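Local coordinates for protein geranyltranstransferase (Stenotrophomonas maltophilia, PDB 7LBJ) that probably joins isopentenyl diphosphate to allylic diphosphates with the help of magnesium, making farnesyl or longer prenyl diphosphates, at residues Y46-G51 and I84-L89; M79-I84 and V195-L200. All coordinates share one frame; numbering follows the deposited sequence.

Contact 1: residues Y46-G51 and I84-L89; sequences YSVLGG and IHAYSL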
ATOM      1  N   TYR A  46      -5.861   2.654  16.840  1.00 16.47           N
ATOM      2  CA  TYR A  46      -5.389   1.723  17.859  1.00 16.21           C
ATOM      3  C   TYR A  46      -4.053   1.113  17.473  1.00 19.65           C
ATOM      4  O   TYR A  46      -3.219   0.815  18.347  1.00 16.37           O
ATOM      5  CB  TYR A  46      -6.431   0.626  18.062  1.00 18.49           C
ATOM      6  CG  TYR A  46      -6.124  -0.385  19.139  1.00 19.82           C
ATOM      7  CD1 TYR A  46      -6.396  -0.108  20.475  1.00 21.92           C
ATOM      8  CD2 TYR A  46      -5.590  -1.628  18.826  1.00 22.85           C
ATOM      9  CE1 TYR A  46      -6.135  -1.042  21.474  1.00 25.27           C
ATOM     10  CE2 TYR A  46      -5.315  -2.573  19.832  1.00 23.04           C
ATOM     11  CZ  TYR A  46      -5.594  -2.273  21.150  1.00 28.98           C
ATOM     12  OH  TYR A  46      -5.331  -3.212  22.148  1.00 25.98           O
ATOM     13  N   SER A  47      -3.839   0.912  16.172  1.00 15.70           N
ATOM     14  CA  SER A  47      -2.645   0.258  15.664  1.00 16.49           C
ATOM     15  C   SER A  47      -1.442   1.182  15.538  1.00 18.31           C
ATOM     16  O   SER A  47      -0.347   0.687  15.258  1.00 18.87           O
ATOM     17  CB  SER A  47      -2.935  -0.356  14.276  1.00 16.18           C
ATOM     18  OG  SER A  47      -4.030  -1.255  14.340  1.00 18.17           O
ATOM     19  N   VAL A  48      -1.593   2.502  15.681  1.00 16.89           N
ATOM     20  CA  VAL A  48      -0.395   3.316  15.509  1.00 16.32           C
ATOM     21  C   VAL A  48      -0.240   4.408  16.568  1.00 20.24           C
ATOM     22  O   VAL A  48       0.888   4.824  16.853  1.00 19.09           O
ATOM     23  CB  VAL A  48      -0.330   3.891  14.077  1.00 25.33           C
ATOM     24  CG1 VAL A  48      -1.281   4.991  13.903  1.00 20.82           C
ATOM     25  CG2 VAL A  48       1.087   4.359  13.760  1.00 22.90           C
ATOM     26  N   LEU A  49      -1.332   4.843  17.201  1.00 16.07           N
ATOM     27  CA  LEU A  49      -1.204   5.868  18.227  1.00 18.60           C
ATOM     28  C   LEU A  49      -0.859   5.229  19.571  1.00 23.13           C
ATOM     29  O   LEU A  49      -0.982   4.015  19.768  1.00 22.87           O
ATOM     30  CB  LEU A  49      -2.487   6.712  18.355  1.00 20.18           C
ATOM     31  CG  LEU A  49      -2.938   7.443  17.066  1.00 15.33           C
ATOM     32  CD1 LEU A  49      -4.188   8.277  17.256  1.00 21.40           C
ATOM     33  CD2 LEU A  49      -1.806   8.295  16.507  1.00 17.33           C
ATOM     34  N   GLY A  50      -0.418   6.068  20.499  1.00 20.59           N
ATOM     35  CA  GLY A  50      -0.143   5.624  21.851  1.00 26.80           C
ATOM     36  C   GLY A  50       1.320   5.452  22.193  1.00 25.62           C
ATOM     37  O   GLY A  50       1.631   4.690  23.121  1.00 27.69           O
ATOM     38  N   GLY A  51       2.222   6.125  21.482  1.00 22.45           N
ATOM     39  CA  GLY A  51       3.611   6.197  21.902  1.00 22.51           C
ATOM     40  C   GLY A  51       4.507   5.116  21.337  1.00 25.48           C
ATOM     41  O   GLY A  51       4.336   4.707  20.187  1.00 26.85           O
ATOM     42  N   ILE A  84       3.957   2.442   7.563  1.00 10.37           N
ATOM     43  CA  ILE A  84       4.317   1.155   6.970  1.00 10.82           C
ATOM     44  C   ILE A  84       4.656   0.159   8.069  1.00 13.33           C
ATOM     45  O   ILE A  84       4.187  -0.985   8.069  1.00 12.54           O
ATOM     46  CB  ILE A  84       5.469   1.317   5.965  1.00  9.25           C
ATOM     47  CG1 ILE A  84       4.989   2.138   4.750  1.00 11.09           C
ATOM     48  CG2 ILE A  84       5.991  -0.055   5.506  1.00 11.15           C
ATOM     49  CD1 ILE A  84       3.792   1.513   4.018  1.00 13.33           C
ATOM     50  N   HIS A  85       5.452   0.595   9.047  1.00 11.32           N
ATOM     51  CA  HIS A  85       5.820  -0.289  10.148  1.00 11.02           C
ATOM     52  C   HIS A  85       4.579  -0.775  10.893  1.00 13.10           C
ATOM     53  O   HIS A  85       4.412  -1.979  11.145  1.00 12.99           O
ATOM     54  CB  HIS A  85       6.770   0.459  11.096  1.00 13.10           C
ATOM     55  CG  HIS A  85       7.186  -0.331  12.299  1.00 15.39           C
ATOM     56  ND1 HIS A  85       7.876  -1.519  12.206  1.00 16.94           N
ATOM     57  CD2 HIS A  85       7.029  -0.089  13.626  1.00 16.54           C
ATOM     58  CE1 HIS A  85       8.117  -1.982  13.422  1.00 17.52           C
ATOM     59  NE2 HIS A  85       7.601  -1.139  14.299  1.00 19.09           N
ATOM     60  N   ALA A  86       3.672   0.147  11.214  1.00 11.15           N
ATOM     61  CA  ALA A  86       2.490  -0.201  11.993  1.00 15.27           C
ATOM     62  C   ALA A  86       1.610  -1.192  11.248  1.00 13.48           C
ATOM     63  O   ALA A  86       1.120  -2.160  11.842  1.00 13.64           O
ATOM     64  CB  ALA A  86       1.688   1.059  12.344  1.00 14.19           C
ATOM     65  N   TYR A  87       1.372  -0.953   9.949  1.00 13.44           N
ATOM     66  CA  TYR A  87       0.518  -1.864   9.202  1.00 14.60           C
ATOM     67  C   TYR A  87       1.138  -3.256   9.175  1.00 13.53           C
ATOM     68  O   TYR A  87       0.432  -4.262   9.292  1.00 14.77           O
ATOM     69  CB  TYR A  87       0.242  -1.321   7.772  1.00 11.42           C
ATOM     70  CG  TYR A  87       0.870  -2.119   6.624  1.00 11.96           C
ATOM     71  CD1 TYR A  87       0.440  -3.413   6.313  1.00 13.33           C
ATOM     72  CD2 TYR A  87       1.877  -1.573   5.836  1.00 12.96           C
ATOM     73  CE1 TYR A  87       1.040  -4.161   5.286  1.00 15.40           C
ATOM     74  CE2 TYR A  87       2.465  -2.313   4.792  1.00 13.07           C
ATOM     75  CZ  TYR A  87       2.039  -3.592   4.534  1.00 14.52           C
ATOM     76  OH  TYR A  87       2.624  -4.313   3.525  1.00 16.45           O
ATOM     77  N   SER A  88       2.466  -3.339   9.041  1.00 12.73           N
ATOM     78  CA  SER A  88       3.089  -4.654   8.921  1.00 15.51           C
ATOM     79  C   SER A  88       2.891  -5.461  10.191  1.00 15.88           C
ATOM     80  O   SER A  88       2.732  -6.684  10.138  1.00 15.16           O
ATOM     81  CB  SER A  88       4.585  -4.521   8.620  1.00 13.81           C
ATOM     82  OG  SER A  88       5.290  -4.067   9.776  1.00 17.09           O
ATOM     83  N   LEU A  89       2.868  -4.784  11.340  1.00 14.65           N
ATOM     84  CA  LEU A  89       2.683  -5.489  12.605  1.00 17.67           C
ATOM     85  C   LEU A  89       1.245  -5.957  12.778  1.00 18.17           C
ATOM     86  O   LEU A  89       1.011  -7.026  13.346  1.00 17.34           O
ATOM     87  CB  LEU A  89       3.087  -4.591  13.772  1.00 17.99           C
ATOM     88  CG  LEU A  89       4.543  -4.136  13.803  1.00 21.81           C
ATOM     89  CD1 LEU A  89       4.826  -3.272  15.047  1.00 23.29           C
ATOM     90  CD2 LEU A  89       5.472  -5.327  13.748  1.00 25.50           C
TER
HETATM   91  O   HOH W   1       0.872  -1.815  14.648  1.00 17.61           O

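Contact 2: residues M79-I84 and V195-L200; sequences MSVELI and VRMGAL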
ATOM      1  N   MET A  79       6.024  10.269   9.193  1.00 12.08           N
ATOM      2  CA  MET A  79       4.789   9.511   9.368  1.00 12.48           C
ATOM      3  C   MET A  79       4.746   8.299   8.444  1.00 13.31           C
ATOM      4  O   MET A  79       4.289   7.218   8.845  1.00 11.79           O
ATOM      5  CB  MET A  79       3.575  10.410   9.115  1.00 13.96           C
ATOM      6  CG  MET A  79       3.305  11.388  10.234  1.00 16.07           C
ATOM      7  SD  MET A  79       1.702  12.214  10.008  1.00 18.21           S
ATOM      8  CE  MET A  79       2.156  13.382   8.741  1.00 16.87           C
ATOM      9  N   SER A  80       5.194   8.451   7.204  1.00 12.88           N
ATOM     10  CA  SER A  80       5.023   7.357   6.249  1.00 10.05           C
ATOM     11  C   SER A  80       5.765   6.103   6.710  1.00 12.07           C
ATOM     12  O   SER A  80       5.257   4.986   6.565  1.00  9.82           O
ATOM     13  CB  SER A  80       5.483   7.777   4.847  1.00 14.87           C
ATOM     14  OG  SER A  80       6.903   7.784   4.746  1.00 15.47           O
ATOM     15  N   VAL A  81       6.952   6.260   7.310  1.00 12.25           N
ATOM     16  CA  VAL A  81       7.674   5.042   7.660  1.00 11.53           C
ATOM     17  C   VAL A  81       7.053   4.392   8.883  1.00 14.46           C
ATOM     18  O   VAL A  81       7.094   3.159   9.012  1.00 12.67           O
ATOM     19  CB  VAL A  81       9.188   5.291   7.847  1.00 10.70           C
ATOM     20  CG1 VAL A  81       9.817   5.713   6.526  1.00 12.55           C
ATOM     21  CG2 VAL A  81       9.452   6.339   8.939  1.00 12.92           C
ATOM     22  N   GLU A  82       6.476   5.190   9.796  1.00 13.76           N
ATOM     23  CA  GLU A  82       5.809   4.610  10.961  1.00 13.05           C
ATOM     24  C   GLU A  82       4.510   3.922  10.562  1.00 15.41           C
ATOM     25  O   GLU A  82       4.156   2.891  11.150  1.00 13.02           O
ATOM     26  CB  GLU A  82       5.545   5.688  12.027  1.00 12.91           C
ATOM     27  CG  GLU A  82       5.065   5.166  13.384  1.00 14.20           C
ATOM     28  CD  GLU A  82       6.115   4.347  14.136  1.00 15.59           C
ATOM     29  OE1 GLU A  82       7.233   4.162  13.617  1.00 18.10           O
ATOM     30  OE2 GLU A  82       5.829   3.883  15.262  1.00 19.51           O
ATOM     31  N   LEU A  83       3.806   4.469   9.550  1.00 10.68           N
ATOM     32  CA  LEU A  83       2.583   3.832   9.052  1.00 12.49           C
ATOM     33  C   LEU A  83       2.877   2.512   8.348  1.00 12.39           C
ATOM     34  O   LEU A  83       2.121   1.540   8.502  1.00 10.65           O
ATOM     35  CB  LEU A  83       1.816   4.787   8.114  1.00 12.28           C
ATOM     36  CG  LEU A  83       1.246   5.981   8.893  1.00 12.95           C
ATOM     37  CD1 LEU A  83       0.784   7.072   7.944  1.00 15.53           C
ATOM     38  CD2 LEU A  83       0.090   5.555   9.814  1.00 15.35           C
ATOM     39  N   ILE A  84       3.957   2.442   7.563  1.00 10.37           N
ATOM     40  CA  ILE A  84       4.317   1.155   6.970  1.00 10.82           C
ATOM     41  C   ILE A  84       4.656   0.159   8.069  1.00 13.33           C
ATOM     42  O   ILE A  84       4.187  -0.985   8.069  1.00 12.54           O
ATOM     43  CB  ILE A  84       5.469   1.317   5.965  1.00  9.25           C
ATOM     44  CG1 ILE A  84       4.989   2.138   4.750  1.00 11.09           C
ATOM     45  CG2 ILE A  84       5.991  -0.055   5.506  1.00 11.15           C
ATOM     46  CD1 ILE A  84       3.792   1.513   4.018  1.00 13.33           C
ATOM     47  N   VAL A 195      16.253   6.582   6.893  1.00 12.83           N
ATOM     48  CA  VAL A 195      17.433   7.447   6.832  1.00 15.18           C
ATOM     49  C   VAL A 195      17.541   8.110   5.461  1.00 13.17           C
ATOM     50  O   VAL A 195      17.854   9.302   5.356  1.00 13.01           O
ATOM     51  CB  VAL A 195      18.692   6.635   7.178  1.00 15.47           C
ATOM     52  CG1 VAL A 195      19.986   7.431   6.842  1.00 14.97           C
ATOM     53  CG2 VAL A 195      18.632   6.215   8.671  1.00  9.93           C
ATOM     54  N   ARG A 196      17.295   7.353   4.387  1.00 12.66           N
ATOM     55  CA  ARG A 196      17.416   7.939   3.051  1.00 11.36           C
ATOM     56  C   ARG A 196      16.414   9.066   2.851  1.00 11.36           C
ATOM     57  O   ARG A 196      16.746  10.101   2.253  1.00 10.74           O
ATOM     58  CB  ARG A 196      17.233   6.859   1.982  1.00  9.57           C
ATOM     59  CG  ARG A 196      17.223   7.425   0.575  1.00 12.47           C
ATOM     60  CD  ARG A 196      17.097   6.311  -0.476  1.00 15.83           C
ATOM     61  NE  ARG A 196      16.861   6.879  -1.797  1.00 14.86           N
ATOM     62  CZ  ARG A 196      17.816   7.337  -2.591  1.00 15.29           C
ATOM     63  NH1 ARG A 196      19.095   7.256  -2.253  1.00 16.79           N
ATOM     64  NH2 ARG A 196      17.480   7.873  -3.765  1.00 20.75           N
ATOM     65  N   MET A 197      15.170   8.880   3.316  1.00 11.87           N
ATOM     66  CA  MET A 197      14.146   9.899   3.090  1.00 13.20           C
ATOM     67  C   MET A 197      14.449  11.172   3.854  1.00 13.06           C
ATOM     68  O   MET A 197      14.285  12.275   3.316  1.00 14.18           O
ATOM     69  CB  MET A 197      12.764   9.356   3.451  1.00 11.33           C
ATOM     70  CG  MET A 197      12.369   8.208   2.484  1.00 17.37           C
ATOM     71  SD  MET A 197      11.036   7.161   3.112  1.00 26.09           S
ATOM     72  CE  MET A 197       9.745   8.235   2.649  1.00 12.69           C
ATOM     73  N   GLY A 198      14.889  11.046   5.114  1.00 12.64           N
ATOM     74  CA  GLY A 198      15.286  12.233   5.852  1.00 15.73           C
ATOM     75  C   GLY A 198      16.390  12.995   5.150  1.00 13.92           C
ATOM     76  O   GLY A 198      16.364  14.226   5.084  1.00 14.47           O
ATOM     77  N   ALA A 199      17.361  12.266   4.592  1.00 14.04           N
ATOM     78  CA  ALA A 199      18.474  12.916   3.914  1.00 15.18           C
ATOM     79  C   ALA A 199      18.030  13.513   2.588  1.00 13.74           C
ATOM     80  O   ALA A 199      18.496  14.592   2.207  1.00 16.39           O
ATOM     81  CB  ALA A 199      19.618  11.922   3.701  1.00 13.41           C
ATOM     82  N   LEU A 200      17.122  12.828   1.870  1.00 11.62           N
ATOM     83  CA  LEU A 200      16.567  13.426   0.655  1.00 14.40           C
ATOM     84  C   LEU A 200      15.855  14.735   0.970  1.00 14.64           C
ATOM     85  O   LEU A 200      15.997  15.721   0.236  1.00 14.78           O
ATOM     86  CB  LEU A 200      15.600  12.461  -0.021  1.00 14.09           C
ATOM     87  CG  LEU A 200      16.237  11.290  -0.754  1.00 14.59           C
ATOM     88  CD1 LEU A 200      15.137  10.332  -1.196  1.00 16.03           C
ATOM     89  CD2 LEU A 200      17.013  11.814  -1.955  1.00 15.39           C
TER

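Contact 1: residues Y46-G51 and I84-L89
Flat groups stand beside the touching residues Ser47, Val48 and Ala86. The imidazole of His85 carries its own helix neighbour Leu89 over one face, with CG of Leu89 lying 4.2 Å above the ring plane and offset toward the rim. The phenol ring of Tyr87, on a helix side turned from the loop, meets His91 edge-to-face. Between these two rings in sequence, Ala86 directs its methyl at the loop that follows helix 38-46. Its CB lies 3.6 Å from Val48 CG2 and equally 3.6 Å from Ser47 O, so the methyl packs against a branch and a backbone carbonyl together. Val48 reaches it because CG2 is anti to the backbone N, while CG1 takes the cramped place between N and the carbonyl carbon (chi1 75°). The backbones approach to 5.7 Å between the CA atoms of Val48 and Ala86. One water bridges the polar groups here: it donates to Ser47 O and to Ala86 O, each at 2.8 Å. The Ser47 hydroxyl is engaged elsewhere, with Ala43 O and Thr109 OG1. One turn of the helix also has a doubled acceptor, His85 O, which takes Ser88 OG at 2.6 Å besides Leu89 N. The loop runs into, and at Gly51 begins, the GGKR sequence, which in relatives helps to hold isopentenyl diphosphate, and helix 75-92 leads into the first aspartate-rich motif. Both of the water's hydrogens go to carbonyl oxygens, so loop and helix, each an acceptor at this point, are joined through solvent while the methyl groups close directly.

Contact 2: residues M79-I84 and V195-L200
Ser80 OG faces the methyl end of Met197 but spends its polarity on its own helix, in a hydrogen bond to Ala77 O. The hydroxyl sits between the backbone N and the carbonyl carbon (chi1 76°), which brings it back over the preceding turn and still leaves it 3.6 Å from Met197 CE. With its hydroxyl already bonded within the helix, the buried serine meets the methionine methyl by van der Waals contact alone. Ser80 O takes the next helical bond, from Ile84 N at 3.0 Å. Beside the serine, Val81 supplies the second point of touch: its CG1 is 3.9 Å from Met197 SD, a purely apolar meeting. Val81 and Met197 run past one another in opposite directions, and the CG1 branch of the valine comes to the sulfur, while the terminal methyl goes to Ser80. These are two of the helices of the all-helical isoprenoid synthase fold, 75-92 and 176-201, and here they meet through side chains alone, with 9.3 Å between the CA atoms of Val81 and Met197. Met197 provides the longer reach, and the shorter Ser80 and Val81 side chains meet it. Its CG is anti to the carbonyl carbon, its chain runs on extended through chi2, and a bend at chi3 (81°) sets CE over the serine while SD remains level with the valine. Other helices share the job of enclosing it: Cys146 and Thr149 of helix 140-154 and Leu133 of helix 115-134 also touch Met197, and Leu133 reaches Ser80 as well. Val81 also touches Arg56 of helix 55-65, and its neighbour Glu82 forms a salt bridge with Arg54.

From the N terminus, the loop residues 46-51 come first, leaving helix 38-46, and contact 1 closes a loop of chain when helix 75-92 returns to them at 84-89. Contact 2 starts earlier on that helix, at 79-84, and waits more than a hundred residues, most of them helical, for 195-200 on helix 176-201. The two therefore cross: each begins before the other has closed. They share Ile84 and lie about 14 Å apart between centres, with Val48 CG2 reaching past contact 1 to touch Glu82 and Leu83. Helix 75-92 is thereby tied to the early loop and, one turn or so upstream, to a helix from the later part of the fold.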